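Local structure of pyruvate kinase (Toxoplasma gondii, 3GG8) at residues Thr109-Asp114 with Ile187-Asn192; Lys127-Tyr132 with Thr140-Tyr145; Gly163-Lys168 with Asn183-Gly188. The protein catalyses the last step of glycolysis, the magnesium-dependent transfer of a phosphoryl group from phosphoenolpyruvate to ADP, which yields pyruvate and ATP. One frame throughout, in Å; residues are numbered along the deposited sequence.

Contact 1 of 3, residues Thr109-Asp114 with Ile187-Asn192; sequences TGFLKD and IGERKN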
loop_
_atom_site.group_PDB
_atom_site.type_symbol
_atom_site.label_atom_id
_atom_site.label_comp_id
_atom_site.label_asym_id
_atom_site.label_seq_id
_atom_site.Cartn_x
_atom_site.Cartn_y
_atom_site.Cartn_z
ATOM N N THR C 109 -44.743 4.369 -34.051
ATOM C CA THR C 109 -45.727 3.606 -34.825
ATOM C C THR C 109 -46.686 4.580 -35.518
ATOM O O THR C 109 -46.731 5.758 -35.184
ATOM C CB THR C 109 -46.545 2.619 -33.961
ATOM O OG1 THR C 109 -47.323 3.346 -33.006
ATOM C CG2 THR C 109 -45.636 1.645 -33.214
ATOM N N GLY C 110 -47.440 4.088 -36.492
ATOM C CA GLY C 110 -48.420 4.920 -37.171
ATOM C C GLY C 110 -49.807 4.858 -36.561
ATOM O O GLY C 110 -49.968 4.587 -35.363
ATOM N N PHE C 111 -50.807 5.098 -37.403
ATOM C CA PHE C 111 -52.198 5.194 -36.967
ATOM C C PHE C 111 -52.928 3.862 -37.064
ATOM O O PHE C 111 -52.587 3.029 -37.890
ATOM C CB PHE C 111 -52.927 6.281 -37.769
ATOM C CG PHE C 111 -52.368 7.659 -37.551
ATOM C CD1 PHE C 111 -52.722 8.394 -36.424
ATOM C CD2 PHE C 111 -51.469 8.212 -38.461
ATOM C CE1 PHE C 111 -52.198 9.665 -36.209
ATOM C CE2 PHE C 111 -50.938 9.489 -38.260
ATOM C CZ PHE C 111 -51.302 10.217 -37.135
ATOM N N LEU C 112 -53.926 3.686 -36.202
ATOM C CA LEU C 112 -54.716 2.462 -36.121
ATOM C C LEU C 112 -56.156 2.700 -36.594
ATOM O O LEU C 112 -56.692 3.804 -36.467
ATOM C CB LEU C 112 -54.690 1.907 -34.686
ATOM C CG LEU C 112 -53.342 1.338 -34.202
ATOM C CD1 LEU C 112 -53.339 1.022 -32.706
ATOM C CD2 LEU C 112 -52.936 0.104 -35.021
ATOM N N LYS C 113 -56.779 1.668 -37.145
ATOM C CA LYS C 113 -58.152 1.797 -37.600
ATOM C C LYS C 113 -59.031 2.295 -36.459
ATOM O O LYS C 113 -58.898 1.837 -35.310
ATOM C CB LYS C 113 -58.697 0.489 -38.185
ATOM C CG LYS C 113 -59.699 0.757 -39.293
ATOM C CD LYS C 113 -60.623 -0.399 -39.563
ATOM C CE LYS C 113 -61.994 0.124 -39.959
ATOM N NZ LYS C 113 -63.007 -0.965 -39.979
ATOM N N ASP C 114 -59.894 3.263 -36.781
ATOM C CA ASP C 114 -60.803 3.892 -35.812
ATOM C C ASP C 114 -60.126 4.368 -34.515
ATOM O O ASP C 114 -60.784 4.496 -33.483
ATOM C CB ASP C 114 -61.986 2.956 -35.511
ATOM C CG ASP C 114 -62.867 2.722 -36.725
ATOM O OD1 ASP C 114 -63.172 1.549 -37.024
ATOM O OD2 ASP C 114 -63.247 3.712 -37.385
ATOM N N ILE C 187 -51.479 -2.351 -27.675
ATOM C CA ILE C 187 -50.816 -1.096 -28.034
ATOM C C ILE C 187 -51.784 -0.089 -28.660
ATOM O O ILE C 187 -52.687 -0.461 -29.411
ATOM C CB ILE C 187 -49.540 -1.316 -28.931
ATOM C CG1 ILE C 187 -49.877 -2.140 -30.182
ATOM C CG2 ILE C 187 -48.416 -1.983 -28.115
ATOM C CD1 ILE C 187 -48.862 -2.019 -31.306
ATOM N N GLY C 188 -51.588 1.181 -28.310
ATOM C CA GLY C 188 -52.285 2.288 -28.941
ATOM C C GLY C 188 -51.504 2.768 -30.148
ATOM O O GLY C 188 -50.547 2.118 -30.578
ATOM N N GLU C 189 -51.916 3.905 -30.703
ATOM C CA GLU C 189 -51.297 4.432 -31.917
ATOM C C GLU C 189 -50.242 5.489 -31.633
ATOM O O GLU C 189 -50.276 6.154 -30.586
ATOM C CB GLU C 189 -52.345 4.957 -32.904
ATOM C CG GLU C 189 -53.432 5.852 -32.330
ATOM C CD GLU C 189 -54.406 6.320 -33.401
ATOM O OE1 GLU C 189 -54.980 7.416 -33.252
ATOM O OE2 GLU C 189 -54.591 5.608 -34.408
ATOM N N ARG C 190 -49.305 5.628 -32.574
ATOM C CA ARG C 190 -48.181 6.561 -32.454
ATOM C C ARG C 190 -47.413 6.379 -31.142
ATOM O O ARG C 190 -47.184 7.340 -30.391
ATOM C CB ARG C 190 -48.637 8.014 -32.594
ATOM C CG ARG C 190 -49.694 8.243 -33.629
ATOM C CD ARG C 190 -49.690 9.681 -34.059
ATOM N NE ARG C 190 -48.567 9.942 -34.951
ATOM C CZ ARG C 190 -47.673 10.910 -34.775
ATOM N NH1 ARG C 190 -46.673 11.050 -35.644
ATOM N NH2 ARG C 190 -47.778 11.734 -33.737
ATOM N N LYS C 191 -47.025 5.140 -30.870
ATOM C CA LYS C 191 -46.176 4.854 -29.731
ATOM C C LYS C 191 -44.708 4.844 -30.149
ATOM O O LYS C 191 -44.374 4.550 -31.301
ATOM C CB LYS C 191 -46.554 3.511 -29.117
ATOM C CG LYS C 191 -47.963 3.426 -28.629
ATOM C CD LYS C 191 -48.290 4.517 -27.638
ATOM C CE LYS C 191 -49.666 4.297 -27.031
ATOM N NZ LYS C 191 -50.376 5.591 -26.855
ATOM N N ASN C 192 -43.833 5.160 -29.199
ATOM C CA ASN C 192 -42.397 5.087 -29.432
ATOM C C ASN C 192 -41.903 3.664 -29.729
ATOM O O ASN C 192 -42.500 2.667 -29.310
ATOM C CB ASN C 192 -41.612 5.720 -28.275
ATOM C CG ASN C 192 -41.794 4.978 -26.948
ATOM O OD1 ASN C 192 -42.010 3.755 -26.904
ATOM N ND2 ASN C 192 -41.691 5.734 -25.843
#
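In the small all-beta B domain of pyruvate kinase, two loops, 109-114 and 187-192, run in opposite directions and fasten on each other through T109, G110, L112, E189, R190 and K191. T109 grips K191 twice. Its backbone N gives a hydrogen bond of 2.8 Å to K191 O, and its OG1 accepts one of the same length from K191 N. With chi1 at 64° the hydroxyl lies between the backbone N and the carbonyl carbon of T109, turned onto the peptide that K191 N belongs to. One residue on, R190 N reaches G110 O at 3.0 Å, tilted well out of the carbonyl plane, and a CA-H...O contact joins R190 CA to T109 O.

E189 makes the next link with its side chain. Extended beyond CG, it runs antiparallel to that of L112, and OE2 takes the L112 N-H at 2.7 Å in an almost straight bond, nearly along the C-O axis. OE1 is held by H115 ND1, and with both oxygens occupied the carboxylate should have little freedom to rotate. OE2 also lies at the edge of the F111 ring, near its plane, with the carboxylate turned 81° from the ring. R190 runs alongside F111, its CD 3.3 Å from F111 CE1 and its guanidinium only 17° from the ring plane. L112 CD1 rests against G188 C (3.6 Å). A seam of two backbone bonds and two to side-chain acceptors, without regular strand pairing, belongs here to the B domain, the insertion that follows the third strand of the (beta/alpha)8 barrel in this enzyme family.

Contact 2 of 3, residues Lys127-Tyr132 with Thr140-Tyr145; sequences KIVTDY and TIACSY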
loop_
_atom_site.group_PDB
_atom_site.type_symbol
_atom_site.label_atom_id
_atom_site.label_comp_id
_atom_site.label_asym_id
_atom_site.label_seq_id
_atom_site.Cartn_x
_atom_site.Cartn_y
_atom_site.Cartn_z
ATOM N N LYS C 127 -46.714 -7.498 -39.240
ATOM C CA LYS C 127 -46.008 -6.818 -40.305
ATOM C C LYS C 127 -45.817 -5.363 -39.899
ATOM O O LYS C 127 -46.765 -4.710 -39.458
ATOM C CB LYS C 127 -46.805 -6.919 -41.609
ATOM C CG LYS C 127 -46.102 -6.371 -42.838
ATOM C CD LYS C 127 -46.752 -6.952 -44.074
ATOM C CE LYS C 127 -46.437 -6.144 -45.323
ATOM N NZ LYS C 127 -47.011 -6.840 -46.527
ATOM N N ILE C 128 -44.588 -4.864 -40.011
ATOM C CA ILE C 128 -44.350 -3.442 -39.823
ATOM C C ILE C 128 -43.884 -2.827 -41.125
ATOM O O ILE C 128 -42.817 -3.159 -41.623
ATOM C CB ILE C 128 -43.356 -3.153 -38.686
ATOM C CG1 ILE C 128 -43.870 -3.743 -37.372
ATOM C CG2 ILE C 128 -43.112 -1.624 -38.540
ATOM C CD1 ILE C 128 -42.911 -3.578 -36.222
ATOM N N VAL C 129 -44.693 -1.923 -41.668
ATOM C CA VAL C 129 -44.419 -1.311 -42.977
ATOM C C VAL C 129 -43.801 0.085 -42.872
ATOM O O VAL C 129 -43.854 0.726 -41.816
ATOM C CB VAL C 129 -45.691 -1.252 -43.890
ATOM C CG1 VAL C 129 -46.376 -2.627 -44.000
ATOM C CG2 VAL C 129 -46.677 -0.173 -43.419
ATOM N N THR C 130 -43.242 0.540 -43.991
ATOM C CA THR C 130 -42.556 1.816 -44.096
ATOM C C THR C 130 -43.480 2.951 -44.620
ATOM O O THR C 130 -43.154 4.127 -44.484
ATOM C CB THR C 130 -41.264 1.643 -44.972
ATOM O OG1 THR C 130 -40.158 1.240 -44.142
ATOM C CG2 THR C 130 -40.896 2.922 -45.713
ATOM N N ASP C 131 -44.624 2.600 -45.210
ATOM C CA ASP C 131 -45.624 3.594 -45.649
ATOM C C ASP C 131 -46.387 4.146 -44.446
ATOM O O ASP C 131 -47.258 3.475 -43.891
ATOM C CB ASP C 131 -46.595 2.989 -46.682
ATOM C CG ASP C 131 -47.626 4.000 -47.210
ATOM O OD1 ASP C 131 -48.482 3.600 -48.026
ATOM O OD2 ASP C 131 -47.590 5.180 -46.829
ATOM N N TYR C 132 -46.061 5.379 -44.059
ATOM C CA TYR C 132 -46.584 5.954 -42.831
ATOM C C TYR C 132 -48.031 6.423 -42.964
ATOM O O TYR C 132 -48.663 6.753 -41.966
ATOM C CB TYR C 132 -45.651 7.052 -42.289
ATOM C CG TYR C 132 -45.812 7.306 -40.788
ATOM C CD1 TYR C 132 -45.402 6.356 -39.857
ATOM C CD2 TYR C 132 -46.388 8.483 -40.311
ATOM C CE1 TYR C 132 -45.551 6.568 -38.490
ATOM C CE2 TYR C 132 -46.549 8.706 -38.926
ATOM C CZ TYR C 132 -46.125 7.738 -38.032
ATOM O OH TYR C 132 -46.265 7.938 -36.671
ATOM N N THR C 140 -50.948 -5.688 -39.378
ATOM C CA THR C 140 -49.941 -4.797 -39.973
ATOM C C THR C 140 -49.991 -3.366 -39.421
ATOM O O THR C 140 -51.062 -2.785 -39.290
ATOM C CB THR C 140 -49.959 -4.827 -41.550
ATOM O OG1 THR C 140 -49.575 -3.552 -42.089
ATOM C CG2 THR C 140 -51.316 -5.211 -42.109
ATOM N N ILE C 141 -48.824 -2.816 -39.085
ATOM C CA ILE C 141 -48.710 -1.429 -38.621
ATOM C C ILE C 141 -47.632 -0.641 -39.380
ATOM O O ILE C 141 -46.778 -1.232 -40.051
ATOM C CB ILE C 141 -48.491 -1.323 -37.058
ATOM C CG1 ILE C 141 -47.123 -1.854 -36.625
ATOM C CG2 ILE C 141 -49.623 -2.017 -36.283
ATOM C CD1 ILE C 141 -46.729 -1.419 -35.200
ATOM N N ALA C 142 -47.674 0.687 -39.264
ATOM C CA ALA C 142 -46.687 1.572 -39.894
ATOM C C ALA C 142 -45.670 2.088 -38.884
ATOM O O ALA C 142 -45.969 2.195 -37.694
ATOM C CB ALA C 142 -47.373 2.719 -40.572
ATOM N N CYS C 143 -44.471 2.397 -39.375
ATOM C CA CYS C 143 -43.369 2.916 -38.565
ATOM C C CYS C 143 -42.761 4.148 -39.251
ATOM O O CYS C 143 -42.523 4.127 -40.457
ATOM C CB CYS C 143 -42.319 1.818 -38.366
ATOM S SG CYS C 143 -40.695 2.354 -37.785
ATOM N N SER C 144 -42.505 5.208 -38.484
ATOM C CA SER C 144 -42.046 6.496 -39.040
ATOM C C SER C 144 -40.645 6.460 -39.646
ATOM O O SER C 144 -40.267 7.353 -40.413
ATOM C CB SER C 144 -42.095 7.575 -37.967
ATOM O OG SER C 144 -41.170 7.279 -36.942
ATOM N N TYR C 145 -39.887 5.424 -39.286
ATOM C CA TYR C 145 -38.488 5.289 -39.646
ATOM C C TYR C 145 -38.342 4.536 -40.966
ATOM O O TYR C 145 -38.441 3.312 -41.013
ATOM C CB TYR C 145 -37.747 4.608 -38.491
ATOM C CG TYR C 145 -36.282 4.314 -38.717
ATOM C CD1 TYR C 145 -35.739 3.086 -38.326
ATOM C CD2 TYR C 145 -35.425 5.265 -39.295
ATOM C CE1 TYR C 145 -34.386 2.798 -38.524
ATOM C CE2 TYR C 145 -34.068 4.983 -39.502
ATOM C CZ TYR C 145 -33.564 3.747 -39.116
ATOM O OH TYR C 145 -32.243 3.454 -39.298
#
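K127 and T140 begin a short parallel pairing in which strand 127-129 lies beside strand 140-142. The bonds step from one chain to the other: I141 N donates to K127 O (2.8 Å), V129 N to I141 O (2.7 Å), and C143 N to V129 O (3.0 Å). The last bond is the most bent of the three, 141° at its hydrogen, where both chains leave the strand conformation. The carbonyls carry a second, softer load: K127 O also receives the CA-H of T140, and I141 O that of I128. T140 N, at the start of its strand, is taken by D137 OD2.

Strand 140-142 is an outer strand of the mixed sheet of the B domain; 125-129 lies next to it and is bordered on its other flank by the antiparallel strand 176-181. I128 and I141 lie alongside one another on one face, CG1 to CG1 at 3.8 Å, and I128 CG2 touches C143 CB at 3.5 Å. K127, V129, T140 and A142 occupy the other face. The extended chain of K127 leads off to a cation-pi contact with Y176.

Beyond the strands, Y132 folds back against 140-145. Its CG is anti to its own N (chi1 -157°), which carries the ring to S144, CE1 lying 3.3 Å from S144 N and 3.6 Å from S144 CB in an oblique approach. Its hydroxyl is hydrogen-bonded to T109 O and more weakly to R190 NH1. S144 OG is satisfied by R108 N. C143 SG accepts the N-H of Y145 at 3.5 Å, while Y145 OH bonds with S151 OG and Q201 N.

Contact 3 of 3, residues Gly163-Lys168 with Asn183-Gly188; sequences GSLSVK and NTATIG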
loop_
_atom_site.group_PDB
_atom_site.type_symbol
_atom_site.label_atom_id
_atom_site.label_comp_id
_atom_site.label_asym_id
_atom_site.label_seq_id
_atom_site.Cartn_x
_atom_site.Cartn_y
_atom_site.Cartn_z
ATOM N N GLY C 163 -41.488 -0.359 -24.506
ATOM C CA GLY C 163 -41.137 -1.760 -24.301
ATOM C C GLY C 163 -42.306 -2.608 -23.861
ATOM O O GLY C 163 -42.102 -3.683 -23.313
ATOM N N SER C 164 -43.521 -2.101 -24.087
ATOM C CA SER C 164 -44.778 -2.813 -23.854
ATOM C C SER C 164 -44.780 -4.136 -24.588
ATOM O O SER C 164 -45.002 -5.198 -24.001
ATOM C CB SER C 164 -45.937 -2.009 -24.443
ATOM O OG SER C 164 -46.713 -1.387 -23.464
ATOM N N LEU C 165 -44.572 -4.031 -25.901
ATOM C CA LEU C 165 -44.604 -5.160 -26.810
ATOM C C LEU C 165 -43.208 -5.344 -27.358
ATOM O O LEU C 165 -42.529 -4.363 -27.707
ATOM C CB LEU C 165 -45.596 -4.900 -27.947
ATOM C CG LEU C 165 -45.648 -5.848 -29.149
ATOM C CD1 LEU C 165 -46.177 -7.249 -28.801
ATOM C CD2 LEU C 165 -46.493 -5.216 -30.225
ATOM N N SER C 166 -42.790 -6.606 -27.403
ATOM C CA SER C 166 -41.516 -6.994 -27.959
ATOM C C SER C 166 -41.740 -7.951 -29.125
ATOM O O SER C 166 -42.393 -8.992 -28.969
ATOM C CB SER C 166 -40.651 -7.646 -26.890
ATOM O OG SER C 166 -39.457 -8.138 -27.457
ATOM N N VAL C 167 -41.222 -7.580 -30.294
ATOM C CA VAL C 167 -41.279 -8.447 -31.467
ATOM C C VAL C 167 -39.865 -8.850 -31.918
ATOM O O VAL C 167 -38.921 -8.051 -31.829
ATOM C CB VAL C 167 -42.104 -7.827 -32.642
ATOM C CG1 VAL C 167 -43.552 -7.539 -32.213
ATOM C CG2 VAL C 167 -41.450 -6.557 -33.181
ATOM N N LYS C 168 -39.723 -10.100 -32.366
ATOM C CA LYS C 168 -38.481 -10.567 -32.993
ATOM C C LYS C 168 -38.654 -10.488 -34.509
ATOM O O LYS C 168 -39.682 -10.924 -35.039
ATOM C CB LYS C 168 -38.159 -12.013 -32.575
ATOM C CG LYS C 168 -36.665 -12.393 -32.637
ATOM C CD LYS C 168 -36.439 -13.838 -33.109
ATOM C CE LYS C 168 -36.434 -14.872 -31.966
ATOM N NZ LYS C 168 -35.199 -14.810 -31.106
ATOM N N ASN C 183 -44.414 -11.430 -26.602
ATOM C CA ASN C 183 -45.399 -11.443 -25.523
ATOM C C ASN C 183 -46.765 -10.954 -26.018
ATOM O O ASN C 183 -46.877 -10.409 -27.125
ATOM C CB ASN C 183 -44.909 -10.597 -24.340
ATOM C CG ASN C 183 -44.742 -9.127 -24.694
ATOM O OD1 ASN C 183 -45.307 -8.251 -24.037
ATOM N ND2 ASN C 183 -43.960 -8.848 -25.733
ATOM N N THR C 184 -47.798 -11.176 -25.203
ATOM C CA THR C 184 -49.137 -10.624 -25.434
ATOM C C THR C 184 -49.231 -9.194 -24.868
ATOM O O THR C 184 -48.911 -8.956 -23.703
ATOM C CB THR C 184 -50.220 -11.527 -24.802
ATOM O OG1 THR C 184 -50.090 -12.855 -25.329
ATOM C CG2 THR C 184 -51.634 -10.993 -25.088
ATOM N N ALA C 185 -49.646 -8.244 -25.703
ATOM C CA ALA C 185 -49.788 -6.850 -25.265
ATOM C C ALA C 185 -50.837 -6.060 -26.059
ATOM O O ALA C 185 -51.259 -6.464 -27.146
ATOM C CB ALA C 185 -48.435 -6.135 -25.290
ATOM N N THR C 186 -51.261 -4.939 -25.486
ATOM C CA THR C 186 -52.222 -4.042 -26.108
ATOM C C THR C 186 -51.513 -2.735 -26.405
ATOM O O THR C 186 -50.991 -2.081 -25.496
ATOM C CB THR C 186 -53.430 -3.792 -25.180
ATOM O OG1 THR C 186 -54.203 -4.993 -25.085
ATOM C CG2 THR C 186 -54.320 -2.670 -25.713
ATOM N N ILE C 187 -51.479 -2.351 -27.675
ATOM C CA ILE C 187 -50.816 -1.096 -28.034
ATOM C C ILE C 187 -51.784 -0.089 -28.660
ATOM O O ILE C 187 -52.687 -0.461 -29.411
ATOM C CB ILE C 187 -49.540 -1.316 -28.931
ATOM C CG1 ILE C 187 -49.877 -2.140 -30.182
ATOM C CG2 ILE C 187 -48.416 -1.983 -28.115
ATOM C CD1 ILE C 187 -48.862 -2.019 -31.306
ATOM N N GLY C 188 -51.588 1.181 -28.310
ATOM C CA GLY C 188 -52.285 2.288 -28.941
ATOM C C GLY C 188 -51.504 2.768 -30.148
ATOM O O GLY C 188 -50.547 2.118 -30.578
#
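L165 holds CG anti to its backbone N (chi1 170°) and bends at chi2 (68°), which sends its two methyls to different partners in 183-188: CD1 comes to N183 O at 3.6 Å, and CD2 to I187 CD1 at 4.1 Å. I187 answers with CG1 placed between its own N and carbonyl carbon (chi1 55°), leaving CG2 anti to the carbonyl carbon, where it meets L165 CB at 4.1 Å. A185 CB touches the same L165 CB and lies 3.8 Å from S164 O. L165 thus has N183, A185 and I187 strung along it, crossed by the side chains of N183 and I187 at an oblique angle.

At the other end N183 turns its side chain in toward residues 164-166, its CG 4.0 Å from S164 O. S164 adds a looser touch, CB to I187 CG2 at 4.4 Å. L165, A185 and I187 form an apolar patch, and most of the touching residues are buried.

A classic beta bulge, S164 and L165 set against I160, marks where strand 165-172 starts beside strand 157-160. From there L165 packs on I160, on A181 of strand 176-181 and on L120. Strand 185-187 pairs antiparallel with 118-120, so L165 bridges the six-stranded sheet and this two-stranded one; R324 of the second subunit packs on S166 and N183.

Leaving the barrel after strand 97-101, the chain enters the B domain and first passes 109-114, the opening arm of contact 1. Contact 2 closes early, 127-132 meeting 140-145 after a short loop, and so lies nested inside the long loop contact 1 closes. Contact 3 follows contact 2 in series, joining 163-168 to 183-188; its second arm runs straight into that of contact 1, and the two share I187 and G188. Contacts 1 and 2 also touch directly, G110 N lying 2.7 Å from A142 O. Contact 2 pairs edge strand 140-142 with 125-129, contact 3 sets 165-172 of that sheet against 185-187, and contact 1 joins the loop before strand 118-120 to the loop after 185-187.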